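Local coordinates for protein SusD homolog (Bacteroides thetaiotaomicron, PDB 3SGH) that probably binds glycans at the bacterial cell surface as a SusD-like outer-membrane lipoprotein, handing them to a partner transporter for uptake, at residues 149-154 with 190-195; 209-214 with 334-339; 262-267 with 414-419; 324-329 with 341-346. One frame throughout, in Å; residues are numbered along the deposited sequence.

Contact 1. Residues 149-154 with 190-195; sequences DDLDNA and TLKLRM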
# COMPACT_ATOMS: atom_id res chain seq x y z
N ASP A 149 -3.80 -10.07 -17.34
CA ASP A 149 -3.39 -10.38 -18.71
C ASP A 149 -2.13 -9.61 -19.16
O ASP A 149 -1.21 -10.20 -19.75
CB ASP A 149 -4.54 -10.19 -19.70
CG ASP A 149 -5.70 -11.16 -19.45
OD1 ASP A 149 -5.52 -12.17 -18.76
OD2 ASP A 149 -6.82 -10.87 -19.95
N ASP A 150 -2.09 -8.31 -18.89
CA ASP A 150 -0.97 -7.50 -19.34
C ASP A 150 0.27 -7.88 -18.53
O ASP A 150 1.39 -7.95 -19.04
CB ASP A 150 -1.30 -6.03 -19.21
CG ASP A 150 -2.26 -5.53 -20.31
OD1 ASP A 150 -2.38 -6.20 -21.36
OD2 ASP A 150 -2.85 -4.46 -20.13
N LEU A 151 0.05 -8.16 -17.25
CA LEU A 151 1.15 -8.51 -16.36
C LEU A 151 1.72 -9.86 -16.84
O LEU A 151 2.92 -10.04 -16.87
CB LEU A 151 0.65 -8.57 -14.91
CG LEU A 151 1.73 -8.92 -13.88
CD1 LEU A 151 2.91 -8.00 -13.93
CD2 LEU A 151 1.08 -8.92 -12.45
N ASP A 152 0.86 -10.80 -17.26
CA ASP A 152 1.38 -12.08 -17.77
C ASP A 152 2.25 -11.92 -19.01
O ASP A 152 3.24 -12.64 -19.22
CB ASP A 152 0.22 -13.05 -18.05
CG ASP A 152 -0.34 -13.70 -16.78
OD1 ASP A 152 0.39 -13.74 -15.75
OD2 ASP A 152 -1.52 -14.19 -16.80
N ASN A 153 1.85 -10.98 -19.86
CA ASN A 153 2.60 -10.67 -21.07
C ASN A 153 3.97 -10.13 -20.69
O ASN A 153 4.96 -10.54 -21.25
CB ASN A 153 1.87 -9.64 -21.90
CG ASN A 153 2.52 -9.45 -23.28
OD1 ASN A 153 2.41 -10.36 -24.13
ND2 ASN A 153 3.21 -8.30 -23.51
N ALA A 154 4.03 -9.21 -19.72
CA ALA A 154 5.29 -8.66 -19.23
C ALA A 154 6.19 -9.75 -18.64
O ALA A 154 7.40 -9.80 -18.94
CB ALA A 154 5.03 -7.59 -18.23
N THR A 190 5.54 -11.36 -7.68
CA THR A 190 5.10 -11.03 -6.33
C THR A 190 3.91 -10.06 -6.43
O THR A 190 2.95 -10.15 -5.66
CB THR A 190 6.23 -10.41 -5.49
OG1 THR A 190 7.37 -11.29 -5.45
CG2 THR A 190 5.78 -10.14 -4.06
N LEU A 191 3.96 -9.17 -7.39
CA LEU A 191 2.81 -8.27 -7.66
C LEU A 191 1.60 -9.06 -8.10
O LEU A 191 0.46 -8.82 -7.62
CB LEU A 191 3.14 -7.30 -8.78
CG LEU A 191 2.05 -6.30 -9.19
CD1 LEU A 191 1.56 -5.42 -8.02
CD2 LEU A 191 2.53 -5.43 -10.38
N LYS A 192 1.85 -10.03 -8.97
CA LYS A 192 0.80 -10.94 -9.42
C LYS A 192 0.17 -11.62 -8.20
O LYS A 192 -1.03 -11.69 -8.07
CB LYS A 192 1.32 -11.95 -10.41
CG LYS A 192 0.25 -12.91 -10.96
CD LYS A 192 0.88 -13.73 -12.12
CE LYS A 192 -0.08 -14.77 -12.66
NZ LYS A 192 0.43 -15.49 -13.86
N LEU A 193 1.01 -12.08 -7.27
CA LEU A 193 0.49 -12.73 -6.05
C LEU A 193 -0.27 -11.75 -5.13
O LEU A 193 -1.34 -12.11 -4.60
CB LEU A 193 1.62 -13.42 -5.30
CG LEU A 193 1.26 -14.18 -4.04
CD1 LEU A 193 0.22 -15.25 -4.37
CD2 LEU A 193 2.53 -14.82 -3.45
N ARG A 194 0.25 -10.53 -4.98
CA ARG A 194 -0.47 -9.46 -4.21
C ARG A 194 -1.86 -9.23 -4.77
O ARG A 194 -2.88 -9.21 -4.03
CB ARG A 194 0.29 -8.15 -4.25
CG ARG A 194 -0.45 -7.02 -3.54
CD ARG A 194 0.17 -5.65 -3.87
NE ARG A 194 1.45 -5.45 -3.23
CZ ARG A 194 2.19 -4.33 -3.38
NH1 ARG A 194 1.78 -3.35 -4.18
NH2 ARG A 194 3.35 -4.22 -2.78
N MSE A 195 -1.93 -9.08 -6.09
CA MSE A 195 -3.20 -8.87 -6.79
C MSE A 195 -4.17 -10.03 -6.61
O MSE A 195 -5.39 -9.82 -6.33
CB MSE A 195 -2.93 -8.54 -8.28
CG MSE A 195 -2.13 -7.27 -8.40
SE MSE A 195 -1.63 -6.96 -10.27
CE MSE A 195 -3.37 -7.15 -11.05

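Contact 2. Residues 209-214 with 334-339; sequences TKAQEA and WNMGGD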
# COMPACT_ATOMS: atom_id res chain seq x y z
N THR A 209 -5.76 -19.72 -9.00
CA THR A 209 -5.02 -20.01 -10.21
C THR A 209 -3.90 -19.03 -10.48
O THR A 209 -2.75 -19.41 -10.72
CB THR A 209 -5.95 -20.07 -11.42
OG1 THR A 209 -6.88 -21.12 -11.21
CG2 THR A 209 -5.15 -20.39 -12.71
N LYS A 210 -4.21 -17.74 -10.42
CA LYS A 210 -3.17 -16.74 -10.59
C LYS A 210 -2.06 -16.80 -9.51
O LYS A 210 -0.85 -16.65 -9.83
CB LYS A 210 -3.76 -15.33 -10.61
CG LYS A 210 -4.68 -15.07 -11.78
CD LYS A 210 -3.94 -15.07 -13.09
CE LYS A 210 -4.80 -14.73 -14.28
NZ LYS A 210 -5.24 -15.91 -15.05
N ALA A 211 -2.45 -17.02 -8.26
CA ALA A 211 -1.49 -17.06 -7.15
C ALA A 211 -0.52 -18.24 -7.35
O ALA A 211 0.71 -18.10 -7.16
CB ALA A 211 -2.18 -17.16 -5.81
N GLN A 212 -1.06 -19.39 -7.69
CA GLN A 212 -0.25 -20.59 -7.94
C GLN A 212 0.71 -20.40 -9.13
O GLN A 212 1.89 -20.79 -9.05
CB GLN A 212 -1.11 -21.85 -8.03
CG GLN A 212 -1.67 -22.19 -6.66
CD GLN A 212 -2.58 -23.37 -6.55
OE1 GLN A 212 -3.05 -23.66 -5.45
NE2 GLN A 212 -2.81 -24.08 -7.64
N GLU A 213 0.23 -19.80 -10.20
CA GLU A 213 1.12 -19.41 -11.30
C GLU A 213 2.24 -18.52 -10.84
O GLU A 213 3.40 -18.70 -11.25
CB GLU A 213 0.36 -18.72 -12.41
CG GLU A 213 -0.55 -19.64 -13.22
CD GLU A 213 -1.52 -18.88 -14.13
OE1 GLU A 213 -1.47 -17.62 -14.22
OE2 GLU A 213 -2.36 -19.55 -14.76
N ALA A 214 1.90 -17.50 -10.04
CA ALA A 214 2.87 -16.57 -9.50
C ALA A 214 3.94 -17.28 -8.70
O ALA A 214 5.13 -17.01 -8.88
CB ALA A 214 2.21 -15.50 -8.65
N TRP A 334 -4.48 -23.15 -0.49
CA TRP A 334 -3.81 -23.10 -1.80
C TRP A 334 -2.47 -23.83 -1.70
O TRP A 334 -1.94 -24.04 -0.61
CB TRP A 334 -3.60 -21.66 -2.25
CG TRP A 334 -4.86 -20.86 -2.46
CD1 TRP A 334 -6.17 -21.27 -2.39
CD2 TRP A 334 -4.90 -19.46 -2.80
NE1 TRP A 334 -7.01 -20.21 -2.67
CE2 TRP A 334 -6.25 -19.10 -2.92
CE3 TRP A 334 -3.90 -18.50 -3.01
CZ2 TRP A 334 -6.63 -17.80 -3.27
CZ3 TRP A 334 -4.29 -17.21 -3.32
CH2 TRP A 334 -5.65 -16.87 -3.44
N ASN A 335 -1.91 -24.20 -2.85
CA ASN A 335 -0.64 -24.88 -2.87
C ASN A 335 0.45 -23.85 -3.13
O ASN A 335 0.62 -23.43 -4.26
CB ASN A 335 -0.66 -25.98 -3.96
CG ASN A 335 -1.80 -27.00 -3.74
OD1 ASN A 335 -2.51 -27.35 -4.67
ND2 ASN A 335 -1.97 -27.45 -2.55
N MSE A 336 1.16 -23.46 -2.08
CA MSE A 336 2.07 -22.31 -2.11
C MSE A 336 3.55 -22.71 -1.97
O MSE A 336 4.44 -21.88 -1.94
CB MSE A 336 1.68 -21.30 -1.01
CG MSE A 336 0.25 -20.70 -1.17
SE MSE A 336 0.25 -19.23 -2.33
CE MSE A 336 -0.21 -20.13 -3.98
N GLY A 337 3.82 -24.00 -1.95
CA GLY A 337 5.21 -24.45 -1.82
C GLY A 337 5.71 -24.56 -0.38
O GLY A 337 6.92 -24.67 -0.15
N GLY A 338 4.79 -24.56 0.56
CA GLY A 338 5.09 -24.50 1.98
C GLY A 338 3.85 -24.27 2.80
O GLY A 338 2.79 -23.87 2.28
N ASP A 339 3.96 -24.48 4.12
CA ASP A 339 2.82 -24.29 4.98
C ASP A 339 2.82 -22.88 5.59
O ASP A 339 3.80 -22.12 5.47
CB ASP A 339 2.69 -25.38 6.08
CG ASP A 339 3.88 -25.42 7.08
OD1 ASP A 339 4.56 -24.42 7.30
OD2 ASP A 339 4.11 -26.51 7.69

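Contact 3. Residues 262-267 with 414-419; sequences YNDPRR and KWIACY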
# COMPACT_ATOMS: atom_id res chain seq x y z
N TYR A 262 4.07 -5.20 21.74
CA TYR A 262 4.97 -6.32 21.40
C TYR A 262 6.44 -6.12 21.76
O TYR A 262 7.26 -7.01 21.47
CB TYR A 262 4.92 -6.56 19.89
CG TYR A 262 3.63 -7.13 19.32
CD1 TYR A 262 2.78 -7.94 20.09
CD2 TYR A 262 3.28 -6.91 17.98
CE1 TYR A 262 1.63 -8.47 19.54
CE2 TYR A 262 2.16 -7.46 17.43
CZ TYR A 262 1.34 -8.24 18.20
OH TYR A 262 0.23 -8.78 17.61
N ASN A 263 6.77 -5.01 22.42
CA ASN A 263 8.17 -4.59 22.66
C ASN A 263 9.01 -4.82 21.42
O ASN A 263 10.11 -5.33 21.49
CB ASN A 263 8.75 -5.34 23.88
CG ASN A 263 7.99 -5.01 25.15
OD1 ASN A 263 7.71 -3.85 25.39
ND2 ASN A 263 7.67 -6.02 25.94
N ASP A 264 8.46 -4.40 20.28
CA ASP A 264 8.97 -4.80 18.97
C ASP A 264 10.32 -4.17 18.70
O ASP A 264 10.44 -2.94 18.68
CB ASP A 264 7.95 -4.42 17.87
CG ASP A 264 8.16 -5.15 16.57
OD1 ASP A 264 9.30 -5.16 16.02
OD2 ASP A 264 7.17 -5.73 16.05
N PRO A 265 11.33 -5.00 18.45
CA PRO A 265 12.66 -4.44 18.24
C PRO A 265 12.83 -3.66 16.96
O PRO A 265 13.86 -3.01 16.78
CB PRO A 265 13.58 -5.66 18.23
CG PRO A 265 12.76 -6.84 18.32
CD PRO A 265 11.32 -6.47 18.49
N ARG A 266 11.85 -3.73 16.06
CA ARG A 266 11.90 -2.86 14.89
C ARG A 266 11.57 -1.41 15.17
O ARG A 266 11.77 -0.58 14.29
CB ARG A 266 10.98 -3.42 13.81
CG ARG A 266 11.54 -4.71 13.21
CD ARG A 266 10.46 -5.40 12.34
NE ARG A 266 9.43 -5.94 13.22
CZ ARG A 266 8.54 -6.85 12.84
NH1 ARG A 266 8.49 -7.28 11.57
NH2 ARG A 266 7.69 -7.31 13.74
N ARG A 267 11.04 -1.08 16.36
CA ARG A 267 10.68 0.30 16.66
C ARG A 267 11.77 1.34 16.32
O ARG A 267 11.46 2.30 15.60
CB ARG A 267 10.17 0.45 18.09
CG ARG A 267 8.74 -0.15 18.30
CD ARG A 267 8.34 -0.12 19.78
NE ARG A 267 9.25 -0.96 20.56
CZ ARG A 267 9.28 -1.02 21.87
NH1 ARG A 267 8.45 -0.26 22.59
NH2 ARG A 267 10.16 -1.80 22.48
N LYS A 414 2.30 -9.15 8.77
CA LYS A 414 2.51 -8.64 7.41
C LYS A 414 2.45 -7.12 7.38
O LYS A 414 3.25 -6.44 6.70
CB LYS A 414 1.47 -9.21 6.46
CG LYS A 414 1.55 -8.68 5.04
CD LYS A 414 0.31 -9.18 4.25
CE LYS A 414 0.18 -8.63 2.88
NZ LYS A 414 -1.13 -8.99 2.27
N TRP A 415 1.46 -6.58 8.10
CA TRP A 415 1.22 -5.14 8.16
C TRP A 415 2.38 -4.42 8.84
O TRP A 415 2.84 -3.39 8.33
CB TRP A 415 -0.10 -4.91 8.86
CG TRP A 415 -0.34 -3.50 9.28
CD1 TRP A 415 -0.54 -2.42 8.48
CD2 TRP A 415 -0.51 -3.06 10.62
NE1 TRP A 415 -0.83 -1.32 9.25
CE2 TRP A 415 -0.78 -1.69 10.58
CE3 TRP A 415 -0.43 -3.69 11.87
CZ2 TRP A 415 -0.97 -0.95 11.73
CZ3 TRP A 415 -0.68 -2.95 12.99
CH2 TRP A 415 -0.93 -1.61 12.92
N ILE A 416 2.94 -5.02 9.89
CA ILE A 416 4.09 -4.43 10.56
C ILE A 416 5.30 -4.47 9.63
O ILE A 416 6.03 -3.49 9.51
CB ILE A 416 4.43 -5.17 11.87
CG1 ILE A 416 3.33 -4.91 12.86
CG2 ILE A 416 5.77 -4.68 12.47
CD1 ILE A 416 3.41 -5.84 14.15
N ALA A 417 5.45 -5.57 8.90
CA ALA A 417 6.60 -5.77 8.01
C ALA A 417 6.60 -4.81 6.79
O ALA A 417 7.66 -4.30 6.40
CB ALA A 417 6.68 -7.21 7.52
N CYS A 418 5.43 -4.62 6.17
CA CYS A 418 5.33 -3.83 4.95
C CYS A 418 5.19 -2.39 5.37
O CYS A 418 4.09 -1.87 5.46
CB CYS A 418 4.16 -4.30 4.11
SG CYS A 418 4.43 -6.04 3.53
N TYR A 419 6.33 -1.75 5.68
CA TYR A 419 6.34 -0.42 6.26
C TYR A 419 7.48 0.41 5.68
O TYR A 419 8.63 -0.10 5.56
CB TYR A 419 6.51 -0.46 7.81
CG TYR A 419 6.89 0.87 8.42
CD1 TYR A 419 5.91 1.80 8.78
CD2 TYR A 419 8.23 1.21 8.65
CE1 TYR A 419 6.22 3.02 9.27
CE2 TYR A 419 8.56 2.45 9.15
CZ TYR A 419 7.55 3.33 9.47
OH TYR A 419 7.86 4.55 9.96

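Contact 4. Residues 324-329 with 341-346; sequences FLRAEG and KTFYEK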
# COMPACT_ATOMS: atom_id res chain seq x y z
N PHE A 324 4.54 -13.43 3.39
CA PHE A 324 3.24 -13.28 4.05
C PHE A 324 2.07 -13.53 3.12
O PHE A 324 1.04 -14.02 3.56
CB PHE A 324 3.07 -11.93 4.76
CG PHE A 324 3.92 -11.77 5.99
CD1 PHE A 324 3.67 -12.51 7.15
CD2 PHE A 324 4.96 -10.87 5.99
CE1 PHE A 324 4.47 -12.35 8.25
CE2 PHE A 324 5.77 -10.68 7.11
CZ PHE A 324 5.54 -11.42 8.24
N LEU A 325 2.22 -13.20 1.83
CA LEU A 325 1.19 -13.51 0.83
C LEU A 325 1.01 -15.04 0.72
O LEU A 325 -0.13 -15.56 0.71
CB LEU A 325 1.58 -12.90 -0.51
CG LEU A 325 1.41 -11.36 -0.58
CD1 LEU A 325 2.12 -10.84 -1.79
CD2 LEU A 325 -0.05 -10.92 -0.54
N ARG A 326 2.14 -15.75 0.66
CA ARG A 326 2.13 -17.22 0.61
C ARG A 326 1.59 -17.82 1.90
O ARG A 326 0.91 -18.84 1.86
CB ARG A 326 3.55 -17.77 0.26
CG ARG A 326 3.90 -17.52 -1.21
CD ARG A 326 5.28 -18.02 -1.57
NE ARG A 326 6.31 -17.21 -0.95
CZ ARG A 326 7.61 -17.46 -1.01
NH1 ARG A 326 8.06 -18.52 -1.68
NH2 ARG A 326 8.47 -16.66 -0.42
N ALA A 327 1.85 -17.20 3.04
CA ALA A 327 1.31 -17.71 4.30
C ALA A 327 -0.21 -17.68 4.24
O ALA A 327 -0.86 -18.64 4.58
CB ALA A 327 1.84 -16.90 5.50
N GLU A 328 -0.78 -16.54 3.79
CA GLU A 328 -2.21 -16.40 3.67
C GLU A 328 -2.76 -17.42 2.65
O GLU A 328 -3.77 -18.04 2.91
CB GLU A 328 -2.66 -14.96 3.33
CG GLU A 328 -4.19 -14.90 3.30
CD GLU A 328 -4.79 -13.52 3.15
OE1 GLU A 328 -4.06 -12.54 2.90
OE2 GLU A 328 -6.06 -13.45 3.29
N GLY A 329 -2.11 -17.54 1.50
CA GLY A 329 -2.50 -18.52 0.50
C GLY A 329 -2.53 -19.91 1.12
O GLY A 329 -3.48 -20.67 0.89
N LYS A 341 2.83 -21.69 8.74
CA LYS A 341 3.83 -21.42 9.75
C LYS A 341 5.18 -21.08 9.12
O LYS A 341 5.84 -20.14 9.55
CB LYS A 341 4.00 -22.61 10.73
CG LYS A 341 5.06 -22.34 11.81
CD LYS A 341 5.22 -23.53 12.80
CE LYS A 341 6.31 -23.21 13.87
NZ LYS A 341 6.61 -24.40 14.74
N THR A 342 5.60 -21.86 8.13
CA THR A 342 6.90 -21.70 7.53
C THR A 342 6.99 -20.32 6.88
O THR A 342 7.95 -19.56 7.12
CB THR A 342 7.17 -22.81 6.45
OG1 THR A 342 7.17 -24.11 7.09
CG2 THR A 342 8.53 -22.52 5.73
N PHE A 343 5.96 -19.93 6.16
CA PHE A 343 5.96 -18.63 5.50
C PHE A 343 5.82 -17.46 6.48
O PHE A 343 6.47 -16.42 6.30
CB PHE A 343 4.93 -18.56 4.38
CG PHE A 343 5.30 -19.37 3.16
CD1 PHE A 343 6.49 -19.15 2.48
CD2 PHE A 343 4.43 -20.35 2.68
CE1 PHE A 343 6.82 -19.91 1.35
CE2 PHE A 343 4.75 -21.09 1.54
CZ PHE A 343 5.96 -20.86 0.89
N TYR A 344 5.01 -17.65 7.53
CA TYR A 344 4.90 -16.64 8.60
C TYR A 344 6.25 -16.34 9.24
O TYR A 344 6.67 -15.16 9.31
CB TYR A 344 3.89 -17.12 9.63
CG TYR A 344 3.75 -16.25 10.84
CD1 TYR A 344 3.00 -15.08 10.80
CD2 TYR A 344 4.31 -16.63 12.07
CE1 TYR A 344 2.81 -14.32 11.91
CE2 TYR A 344 4.14 -15.85 13.21
CZ TYR A 344 3.39 -14.70 13.12
OH TYR A 344 3.20 -13.91 14.24
N GLU A 345 6.94 -17.38 9.71
CA GLU A 345 8.22 -17.19 10.34
C GLU A 345 9.24 -16.62 9.37
O GLU A 345 10.05 -15.77 9.76
CB GLU A 345 8.72 -18.47 10.99
CG GLU A 345 7.78 -18.91 12.14
CD GLU A 345 8.40 -19.87 13.13
OE1 GLU A 345 9.19 -20.76 12.69
OE2 GLU A 345 8.05 -19.75 14.33
N LYS A 346 9.18 -17.06 8.11
CA LYS A 346 10.08 -16.56 7.07
C LYS A 346 9.87 -15.06 6.90
O LYS A 346 10.84 -14.27 6.84
CB LYS A 346 9.85 -17.31 5.73
CG LYS A 346 10.79 -16.90 4.65
CD LYS A 346 10.38 -17.52 3.29
CE LYS A 346 11.09 -16.79 2.16
NZ LYS A 346 12.52 -17.15 2.07

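Contact 1. Residues 149-154 with 190-195
Leu151 and Asp152 of helix 140-162 meet Lys192 of helix 181-198 in a helix-helix contact of the alpha-alpha superhelix that SusD-like proteins share with TPR repeats. The two short segments run nearly antiparallel, at 162°, with axes 10.9 Å apart, a separation that long side chains have to span. Leu151 does so with one methyl: CG lies anti to the backbone N (chi1 -180°), and Leu151 CD2 comes to 3.7 Å from Lys192 CA and equally near its CB. Leu151 CD2 also lies 4.0 Å from Met195 SE and 4.3 Å from Leu191 CG, so three residues of helix 181-198 line the site where it lands. Beside this apolar patch, the extended chain of Lys192 crosses Asp152 at about a right angle and carries Lys192 NZ to 2.6 Å from Asp152 OD1. This salt bridge meets the carboxylate on its syn side, 23° out of its plane. Lys192 NZ has a second anionic partner in Glu213 of helix 204-217, while Leu151 and Leu191 also touch Leu107 of helix 100-120. The ammonium of a buried lysine is thus shared by two carboxylates, which would probably stabilise its positive charge and offset the repulsion between the two acids.

Contact 2. Residues 209-214 with 334-339
The backbones come nearest at Gln212 and Met336, whose CA atoms are 6.5 Å apart, where the irregular segment 334-339 passes beside helix 204-217. Gln212 carries the polar part of the contact. Its CG is anti to the carbonyl carbon (chi1 -70°) and the chain is extended beyond it, which brings Gln212 OE1 to 2.9 Å from the backbone N of Asn335. The hydrogen bond is nearly straight at the proton, 173°, although the donor stands above the carbonyl plane of the amide, 36° out of it. Gln208 NE2, one turn earlier in the helix, also donates to OE1, so two N-H groups hold this oxygen. Next to Gln212, the small side chain of Ala211 lets the indole of Trp334 come close: Ala211 CB lies 3.3 Å from Trp334 CZ3 and 3.5 Å from Trp334 CE3, on the six-membered ring, in an oblique approach. The bent chain of Met336, a selenomethionine, crosses Gln212 at about a right angle and sets Met336 CE 3.7 Å from Gln212 CG and 4.0 Å from Ala211 CB. Segment 334-339 belongs to the loop that joins helix 319-331 to helix 340-354, and Asp339 N-caps the latter. Trp334 also touches Ile197 of helix 181-198 and Ala207 of helix 204-217, while Ala211 packs on Leu193 and Ala196, so this loop packs against two helices that come much earlier in the chain.

Contact 3. Residues 262-267 with 414-419
Ile416 has CG1 anti to its carbonyl carbon (chi1 -69°) and CG2 anti to its backbone N, which sends its two branches to different partners in 262-267, while a bend at chi3 of Arg266 (-71°) turns the guanidinium across one of them. Ile416 CG2 sits over the centre of one guanidinium face, 3.5 Å from both Arg266 CZ and Arg266 NH2. The other branch ends in Ile416 CD1, which meets the edge of the Tyr262 ring in its plane, 3.9 Å from Tyr262 CE2. Asp264 fixes the orientation of the guanidinium from its edge by a side-on, two-nitrogen salt bridge. Arg266 NE lies 2.9 Å from Asp264 OD1 in a nearly straight bond (174°), and Arg266 NH2 is 2.8 Å from Asp264 OD2; each oxygen uses its syn lone pair. The anti lone pair of Asp264 OD1 accepts Arg266 N at 2.9 Å, a capping bond within the type I turn from Asp264 to Arg267. An alanine in place of Asp264 would probably leave the guanidinium without its charge partner and freer to turn away from Ile416, and the turn without its cap. Arg266 also hydrogen-bonds through NH1 to Ser351 of helix 340-354 and through NH2 to Gln413 of helix 403-417. In the fold, this turn links helix 253-261 to helix 267-270 and rests against the C-terminal end of helix 403-417, with Tyr363 of helix 360-364 touching Tyr262 and Arg266, and Phe324 of helix 319-331 reaching Ala417.

Contact 4. Residues 324-329 with 341-346
Phe343 and Arg326 dominate a close antiparallel packing of consecutive helices, 319-331 and 340-354, an alpha-hairpin consistent with the alpha-alpha superhelix of this family. The segment axes approach to 7.8 Å at 158°, and the small side chain of Ala327 is consistent with so close an approach: Ala327 CB lies 3.7 Å from Phe343 CB. On one flank, Arg326 CB stands over the Phe343 ring in a CH-pi contact, 3.6 Å from the centroid and only 9° off the ring normal. A bend at chi3 brings the arginine chain back across the ring, so that Phe343 CE1 lies 3.5 Å from Arg326 CZ, over one guanidinium face but toward its rim, the two planes 34° apart. On the other flank Phe324 CE1 lies 3.7 Å from Tyr344 O and 4.0 Å from Tyr344 CD1. An alanine at Phe343 would probably open a gap beneath Arg326 and leave its guanidinium freer to move. The charged end of Arg326 pairs with Glu221, whose backbone O also accepts from Lys346 NZ; Arg326 NH2 and Lys346 NZ stay 4.8 Å apart. Glu221 therefore probably eases the repulsion between these two cations, while the ring packs against CB, CD and one face of the arginine's guanidinium.

From the N terminus, contact 1 closes first, pairing helix 140-162 with helix 181-198 across a 35-residue connection. Contact 2 opens next, on helix 204-217, and spans 119 residues to the loop before helix 340-354. Contact 3 opens inside that span and closes later, on helix 403-417, so the two cross. Contact 4, a short-range hairpin, nests within contact 3 and crosses contact 2, whose loop joins its helices. Contacts 1 and 2, 1 and 4, and 3 and 4 touch, and contact 2 meets contact 4 where Met336 and Gly338 pack on Phe343. Together they connect helices 140-162, 181-198, 204-217, 319-331, 340-354 and 403-417.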